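Local coordinates for protein probable M18 family aminopeptidase 1 (Thermotoga maritima, PDB 2GLF) that probably acts as a metal-dependent aminopeptidase of the M18 family, releasing residues from the N-terminal end of peptides, at residues 59-64 / 76-81; 131-137 / 224-230; 339-345 / 388-394. All coordinates share one frame; numbering follows the deposited sequence.

Contact 1: 59-64 / 76-81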
# COMPACT_ATOMS: atom_id res chain seq x y z
N PRO A 59 59.72 24.70 34.16
CA PRO A 59 58.94 23.73 33.40
C PRO A 59 58.31 22.64 34.27
O PRO A 59 57.41 21.93 33.84
CB PRO A 59 59.96 23.15 32.42
CG PRO A 59 60.89 24.30 32.21
CD PRO A 59 61.08 24.82 33.61
N MSE A 60 58.80 22.52 35.50
CA MSE A 60 58.29 21.51 36.41
C MSE A 60 57.07 22.00 37.15
O MSE A 60 56.34 21.21 37.75
CB MSE A 60 59.38 21.12 37.41
CG MSE A 60 59.82 19.67 37.31
SE MSE A 60 60.05 19.07 35.48
CE MSE A 60 61.32 20.40 34.86
N ASN A 61 56.84 23.31 37.11
CA ASN A 61 55.67 23.86 37.78
C ASN A 61 55.06 24.98 36.95
O ASN A 61 55.48 26.13 37.03
CB ASN A 61 56.03 24.38 39.17
CG ASN A 61 54.82 24.87 39.93
OD1 ASN A 61 54.25 25.92 39.62
ND2 ASN A 61 54.41 24.10 40.93
N MSE A 62 54.05 24.62 36.15
CA MSE A 62 53.38 25.58 35.29
C MSE A 62 51.87 25.53 35.51
O MSE A 62 51.31 24.47 35.78
CB MSE A 62 53.65 25.25 33.81
CG MSE A 62 55.11 25.16 33.41
SE MSE A 62 55.36 24.56 31.56
CE MSE A 62 54.90 26.19 30.66
N THR A 63 51.24 26.68 35.40
CA THR A 63 49.79 26.81 35.53
C THR A 63 49.45 27.60 34.27
O THR A 63 49.11 28.79 34.32
CB THR A 63 49.40 27.59 36.79
OG1 THR A 63 50.03 28.88 36.77
CG2 THR A 63 49.84 26.84 38.04
N VAL A 64 49.56 26.92 33.14
CA VAL A 64 49.35 27.53 31.84
C VAL A 64 48.08 27.14 31.11
O VAL A 64 47.34 26.26 31.54
CB VAL A 64 50.51 27.18 30.91
CG1 VAL A 64 51.82 27.74 31.47
CG2 VAL A 64 50.60 25.67 30.76
N PHE A 76 46.57 23.65 31.64
CA PHE A 76 47.33 22.66 32.38
C PHE A 76 47.84 23.21 33.70
O PHE A 76 47.82 24.41 33.97
CB PHE A 76 48.54 22.16 31.58
CG PHE A 76 48.20 21.68 30.21
CD1 PHE A 76 48.37 22.51 29.10
CD2 PHE A 76 47.70 20.39 30.01
CE1 PHE A 76 48.04 22.07 27.82
CE2 PHE A 76 47.37 19.94 28.73
CZ PHE A 76 47.54 20.78 27.64
N ARG A 77 48.28 22.27 34.54
CA ARG A 77 48.88 22.56 35.83
C ARG A 77 50.00 21.55 35.89
O ARG A 77 49.91 20.53 36.58
CB ARG A 77 47.88 22.36 36.98
CG ARG A 77 46.94 23.53 37.16
CD ARG A 77 46.07 23.37 38.39
NE ARG A 77 46.86 23.28 39.61
CZ ARG A 77 46.35 23.03 40.82
NH1 ARG A 77 45.05 22.84 40.97
NH2 ARG A 77 47.15 22.96 41.88
N VAL A 78 51.05 21.81 35.11
CA VAL A 78 52.21 20.94 35.06
C VAL A 78 52.82 21.00 36.45
O VAL A 78 53.07 22.09 36.97
CB VAL A 78 53.23 21.42 34.02
CG1 VAL A 78 54.45 20.54 34.05
CG2 VAL A 78 52.60 21.40 32.64
N VAL A 79 53.04 19.84 37.04
CA VAL A 79 53.57 19.77 38.39
C VAL A 79 54.73 18.78 38.51
O VAL A 79 55.33 18.64 39.57
CB VAL A 79 52.42 19.38 39.36
CG1 VAL A 79 52.94 19.10 40.74
CG2 VAL A 79 51.41 20.52 39.42
N ASP A 80 55.05 18.12 37.41
CA ASP A 80 56.15 17.16 37.40
C ASP A 80 56.62 16.97 35.97
O ASP A 80 56.26 17.75 35.08
CB ASP A 80 55.70 15.82 37.98
CG ASP A 80 56.86 14.98 38.49
OD1 ASP A 80 57.92 14.97 37.83
OD2 ASP A 80 56.71 14.34 39.55
N ASP A 81 57.44 15.95 35.74
CA ASP A 81 57.93 15.67 34.41
C ASP A 81 56.74 15.10 33.61
O ASP A 81 56.12 14.13 34.03
CB ASP A 81 59.06 14.64 34.52
CG ASP A 81 59.62 14.23 33.18
OD1 ASP A 81 60.49 13.34 33.17
OD2 ASP A 81 59.20 14.79 32.14
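Val78 turns its isopropyl group onto residues 59-64, and the other side chains of this contact are best read against it. With CG1 anti to the backbone N (chi1 177°), that methyl lies against the main chain of Pro59, 3.3 Å from Pro59 O. The second branch is left beside Met62, whose CB is 3.9 Å from Val78 CB. Beyond CB the two part company, because the selenomethionine chain of Met62 leads away from residues 76-81. Two residues along, Val64 and Phe76 meet at a slant: Val64 CG2 stands 4.2 Å from Phe76 CB and reaches the ring at its edge, near the ring plane. Two main-chain hydrogen bonds run alongside. Met62 N donates to Val78 O at 2.8 Å. Phe76 N donates to Val64 O, 2.7 Å away. At the far end Met60 SE is 4.0 Å from Asp80 O. The contact extends the hairpin of strands 64-67 and 73-77 into the flanking loops. Helix 292-303 packs on Met62, Phe76 and Val78, while backbone bonds from Thr63 to Val50 and from Arg77 to Ile270 join the pair to the strands on its two flanks.

Contact 2: 131-137 / 224-230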
# COMPACT_ATOMS: atom_id res chain seq x y z
N PRO A 131 11.66 32.69 21.67
CA PRO A 131 12.55 33.86 21.61
C PRO A 131 14.01 33.46 21.40
O PRO A 131 14.52 32.56 22.07
CB PRO A 131 12.31 34.57 22.95
CG PRO A 131 11.93 33.45 23.86
CD PRO A 131 11.01 32.61 23.00
N LEU A 132 14.67 34.13 20.46
CA LEU A 132 16.07 33.84 20.16
C LEU A 132 16.99 35.04 20.38
O LEU A 132 16.55 36.18 20.39
CB LEU A 132 16.25 33.40 18.69
CG LEU A 132 15.65 32.15 18.04
CD1 LEU A 132 15.60 30.99 19.03
CD2 LEU A 132 14.28 32.48 17.52
N GLU A 133 18.27 34.75 20.56
CA GLU A 133 19.32 35.75 20.74
C GLU A 133 20.36 35.58 19.62
O GLU A 133 20.67 34.46 19.22
CB GLU A 133 20.04 35.55 22.07
CG GLU A 133 19.22 35.83 23.30
CD GLU A 133 20.03 35.62 24.57
OE1 GLU A 133 21.14 36.17 24.67
OE2 GLU A 133 19.55 34.89 25.48
N ILE A 134 20.88 36.68 19.11
CA ILE A 134 21.91 36.62 18.07
C ILE A 134 23.26 36.81 18.76
O ILE A 134 23.39 37.65 19.64
CB ILE A 134 21.73 37.74 17.02
CG1 ILE A 134 20.63 37.38 16.05
CG2 ILE A 134 23.01 37.95 16.26
CD1 ILE A 134 20.36 38.48 15.04
N HIS A 135 24.26 36.03 18.36
CA HIS A 135 25.59 36.13 18.95
C HIS A 135 26.68 35.78 17.94
O HIS A 135 26.56 34.82 17.19
CB HIS A 135 25.72 35.19 20.15
CG HIS A 135 25.03 35.69 21.38
ND1 HIS A 135 25.41 36.84 22.03
CD2 HIS A 135 24.00 35.17 22.10
CE1 HIS A 135 24.65 37.01 23.10
NE2 HIS A 135 23.79 36.02 23.16
N GLY A 136 27.76 36.56 17.93
CA GLY A 136 28.83 36.25 17.00
C GLY A 136 29.80 37.38 16.73
O GLY A 136 30.06 38.21 17.61
N VAL A 137 30.33 37.41 15.52
CA VAL A 137 31.29 38.43 15.13
C VAL A 137 31.33 38.63 13.61
O VAL A 137 31.06 37.70 12.85
CB VAL A 137 32.69 38.05 15.66
CG1 VAL A 137 33.07 36.67 15.18
CG2 VAL A 137 33.71 39.07 15.21
N GLU A 224 30.55 35.25 11.55
CA GLU A 224 29.94 34.06 12.13
C GLU A 224 28.91 34.43 13.19
O GLU A 224 29.25 34.83 14.30
CB GLU A 224 31.02 33.16 12.74
CG GLU A 224 31.46 32.06 11.78
CD GLU A 224 32.67 31.28 12.25
OE1 GLU A 224 32.88 30.17 11.72
OE2 GLU A 224 33.42 31.77 13.12
N ILE A 225 27.63 34.31 12.83
CA ILE A 225 26.55 34.61 13.76
C ILE A 225 25.89 33.31 14.19
O ILE A 225 25.68 32.41 13.38
CB ILE A 225 25.48 35.51 13.12
CG1 ILE A 225 26.12 36.76 12.52
CG2 ILE A 225 24.45 35.91 14.16
CD1 ILE A 225 26.80 37.63 13.54
N GLU A 226 25.55 33.22 15.46
CA GLU A 226 24.90 32.04 15.99
C GLU A 226 23.58 32.41 16.67
O GLU A 226 23.53 33.33 17.49
CB GLU A 226 25.83 31.31 16.97
CG GLU A 226 27.23 31.03 16.39
CD GLU A 226 28.00 29.95 17.15
OE1 GLU A 226 27.72 29.73 18.35
OE2 GLU A 226 28.90 29.32 16.55
N VAL A 227 22.51 31.72 16.31
CA VAL A 227 21.19 31.97 16.89
C VAL A 227 21.03 31.02 18.06
O VAL A 227 21.22 29.82 17.92
CB VAL A 227 20.07 31.75 15.84
CG1 VAL A 227 18.70 31.94 16.49
CG2 VAL A 227 20.25 32.71 14.67
N VAL A 228 20.66 31.56 19.21
CA VAL A 228 20.52 30.77 20.43
C VAL A 228 19.28 31.17 21.23
O VAL A 228 18.86 32.32 21.18
CB VAL A 228 21.79 30.94 21.29
CG1 VAL A 228 21.43 31.23 22.74
CG2 VAL A 228 22.66 29.69 21.17
N PRO A 229 18.70 30.23 22.00
CA PRO A 229 17.51 30.54 22.80
C PRO A 229 17.72 31.62 23.87
O PRO A 229 18.75 31.66 24.54
CB PRO A 229 17.13 29.19 23.40
CG PRO A 229 18.43 28.49 23.50
CD PRO A 229 19.11 28.83 22.20
N ALA A 230 16.73 32.50 24.01
CA ALA A 230 16.80 33.60 24.96
C ALA A 230 16.43 33.15 26.38
O ALA A 230 16.21 33.98 27.26
CB ALA A 230 15.88 34.71 24.51
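Ile134 and Ile225 meet through their CG2 methyls, 3.3 Å apart, at the apolar centre of this antiparallel pair. In both residues CG1 lies beside the backbone N (chi1 -78° in Ile134), which leaves CG2 anti to it and sends the two methyls at each other on a diagonal across the strands. Farther along, Val227 CG1 sits 3.4 Å from Leu132 CG, and Phe100 of strand 97-108 packs on Ile134, Ile225 and Val227 to close this face. At one end Pro131 CB rests against Ala230 CB at 3.9 Å.

Around this centre seven backbone hydrogen bonds tie the strands. The central ones are paired between Glu133 and Val228 and between His135 and Glu226, and Ala230 N to Pro131 O adds one more where the strands end. Opposite Ile225 the chain needs a glycine: the backbone angles of Gly136 disfavour any side chain, and a CB there would run into Glu224 O.

The other face carries the charged residues, with Val228 and Val137 among them. His135 NE2 donates to Glu133 OE1 at 3.1 Å, arriving from above the carboxylate plane, while Lys31 forms a salt bridge to the same oxygen and His149 holds His135 ND1. With both ring nitrogens engaged, the imidazole is probably fixed in rotation. Glu226 pairs with Arg97. At the outer edge Glu224 bridges to Arg34 and Lys71 and also to Lys355 of a second subunit.

The two strands belong to the six-stranded antiparallel sheet that the chain builds between metal ligands His92 and Asp249, an insertion into the catalytic fold that takes part in contacts between subunits.

Contact 3: 339-345 / 388-394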
# COMPACT_ATOMS: atom_id res chain seq x y z
N HIS A 339 15.12 2.93 27.16
CA HIS A 339 16.28 2.52 27.94
C HIS A 339 16.18 1.11 28.50
O HIS A 339 15.11 0.49 28.49
CB HIS A 339 16.46 3.42 29.16
CG HIS A 339 17.17 4.71 28.88
ND1 HIS A 339 18.48 4.75 28.45
CD2 HIS A 339 16.78 5.99 29.02
CE1 HIS A 339 18.86 6.01 28.33
NE2 HIS A 339 17.85 6.78 28.67
N ASP A 340 17.32 0.64 29.00
CA ASP A 340 17.44 -0.64 29.67
C ASP A 340 17.58 -0.14 31.11
O ASP A 340 18.67 0.23 31.54
CB ASP A 340 18.71 -1.37 29.25
CG ASP A 340 19.13 -2.46 30.24
OD1 ASP A 340 18.33 -2.79 31.14
OD2 ASP A 340 20.25 -2.99 30.11
N LEU A 341 16.45 -0.09 31.83
CA LEU A 341 16.43 0.41 33.19
C LEU A 341 17.56 -0.09 34.09
O LEU A 341 18.03 0.65 34.95
CB LEU A 341 15.08 0.12 33.85
CG LEU A 341 13.85 0.94 33.46
CD1 LEU A 341 14.24 2.37 33.13
CD2 LEU A 341 13.17 0.31 32.26
N HIS A 342 18.00 -1.33 33.90
CA HIS A 342 19.07 -1.87 34.74
C HIS A 342 20.46 -1.32 34.41
O HIS A 342 21.43 -1.60 35.11
CB HIS A 342 19.07 -3.40 34.67
CG HIS A 342 19.83 -4.05 35.79
ND1 HIS A 342 19.55 -3.82 37.12
CD2 HIS A 342 20.86 -4.93 35.78
CE1 HIS A 342 20.37 -4.52 37.88
NE2 HIS A 342 21.18 -5.21 37.09
N ASN A 343 20.56 -0.52 33.35
CA ASN A 343 21.84 0.06 32.94
C ASN A 343 21.66 1.50 32.48
O ASN A 343 22.42 2.00 31.65
CB ASN A 343 22.48 -0.76 31.82
CG ASN A 343 23.13 -2.04 32.32
OD1 ASN A 343 24.28 -2.04 32.75
ND2 ASN A 343 22.39 -3.14 32.27
N ALA A 344 20.63 2.16 33.03
CA ALA A 344 20.31 3.55 32.69
C ALA A 344 20.47 4.46 33.90
O ALA A 344 20.14 4.09 35.03
CB ALA A 344 18.90 3.64 32.17
N PRO A 345 20.98 5.68 33.69
CA PRO A 345 21.16 6.61 34.80
C PRO A 345 19.87 7.30 35.23
O PRO A 345 18.96 7.51 34.42
CB PRO A 345 22.16 7.61 34.24
CG PRO A 345 21.76 7.69 32.81
CD PRO A 345 21.54 6.23 32.45
N GLN A 388 26.99 6.04 39.24
CA GLN A 388 26.07 5.04 38.70
C GLN A 388 26.50 4.67 37.29
O GLN A 388 27.15 5.48 36.62
CB GLN A 388 24.64 5.59 38.70
CG GLN A 388 24.47 6.88 37.90
CD GLN A 388 23.06 7.44 37.96
OE1 GLN A 388 22.08 6.69 37.94
NE2 GLN A 388 22.94 8.76 38.00
N VAL A 389 26.17 3.47 36.83
CA VAL A 389 26.53 3.06 35.47
C VAL A 389 25.48 3.60 34.52
O VAL A 389 24.32 3.73 34.89
CB VAL A 389 26.61 1.51 35.32
CG1 VAL A 389 26.64 0.84 36.68
CG2 VAL A 389 25.44 0.99 34.49
N ALA A 390 25.89 3.93 33.30
CA ALA A 390 24.94 4.46 32.33
C ALA A 390 25.20 3.93 30.93
O ALA A 390 26.34 3.76 30.50
CB ALA A 390 24.98 5.98 32.33
N THR A 391 24.11 3.67 30.22
CA THR A 391 24.17 3.17 28.86
C THR A 391 23.26 4.05 28.02
O THR A 391 22.20 4.48 28.49
CB THR A 391 23.67 1.73 28.79
OG1 THR A 391 24.51 0.89 29.58
CG2 THR A 391 23.69 1.24 27.36
N LEU A 392 23.67 4.33 26.79
CA LEU A 392 22.88 5.17 25.90
C LEU A 392 21.70 4.42 25.28
O LEU A 392 21.65 4.20 24.06
CB LEU A 392 23.78 5.73 24.80
CG LEU A 392 23.16 6.78 23.88
CD1 LEU A 392 22.81 8.03 24.69
CD2 LEU A 392 24.13 7.11 22.77
N GLY A 393 20.75 4.03 26.12
CA GLY A 393 19.57 3.31 25.66
C GLY A 393 19.76 1.83 25.36
O GLY A 393 20.88 1.33 25.35
N LYS A 394 18.64 1.15 25.11
CA LYS A 394 18.63 -0.28 24.79
C LYS A 394 19.61 -0.51 23.65
O LYS A 394 19.99 0.44 22.97
CB LYS A 394 17.24 -0.73 24.34
CG LYS A 394 16.19 -0.79 25.43
CD LYS A 394 14.88 -1.31 24.86
CE LYS A 394 13.89 -1.66 25.96
NZ LYS A 394 13.57 -0.49 26.81
O HOH W 1 19.95 2.39 28.77
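Asn343 and Thr391 bring together an Asx turn and the chain leaving strand 387-389, an outermost strand of the large mixed sheet. The turn is made by Asp340, whose OD1 accepts from His342 N at 3.1 Å, and Asn343 ND2 donates to Asp340 OD2 at 3.0 Å from above the carboxylate plane. Lys101 of a neighbouring subunit forms a salt bridge to that same OD2, so the carboxylate joins the fold of the loop to the assembly.

Apolar contact is concentrated at Pro345, which lays the CD side of its ring on Ala390 CB, 3.5 Å away. Next to it, the amide of Gln388 lies along the proline, OE1 being 3.3 Å from Pro345 CA, while its NE2 is held by the carbonyls of Lys346 and Gly350.

Two side chains make polar links across the contact. Thr391 OG1, anti to its own carbonyl carbon (chi1 -62°), gives a weak hydrogen bond to Asn343 O at 3.1 Å. Lys394 runs extended past the backbone of His339, then bends at its last torsion (chi4 59°) to bring NZ back onto His339 O; the modelled 2.5 Å is too short to be read literally. NZ also donates to Asp337 O. Both carbonyl oxygens would probably lose this donor if an alanine stood in place of Lys394, leaving the loop at His339 less firmly tied to the chain after Gly393.

A water also joins the segments. It accepts from Asp340 N and lies 2.8 Å from His339 ND1, at the ring whose edge is turned to Thr391 O, and it donates to Thr391 O, 3.1 Å away.

The three contacts show how separate regions of one chain lie at different distances from the metal centre without touching one another. Contacts 1 and 3 belong to the same mixed sheet, toward its two outer ends, with centres about 38 Å apart; contact 2 lies in the inserted antiparallel sheet, its centre about 37 Å from that of contact 1 and 34 Å from that of contact 3. In contact 3 the side chain of Leu392, a poorly ordered residue, is about 10 Å from a bound manganese ion, and that of Val228 in contact 2 is about 13 Å from one, whereas contact 1 is remote. Contacts 2 and 3 also meet neighbouring subunits of the twelve-chain assembly; contact 1 meets none.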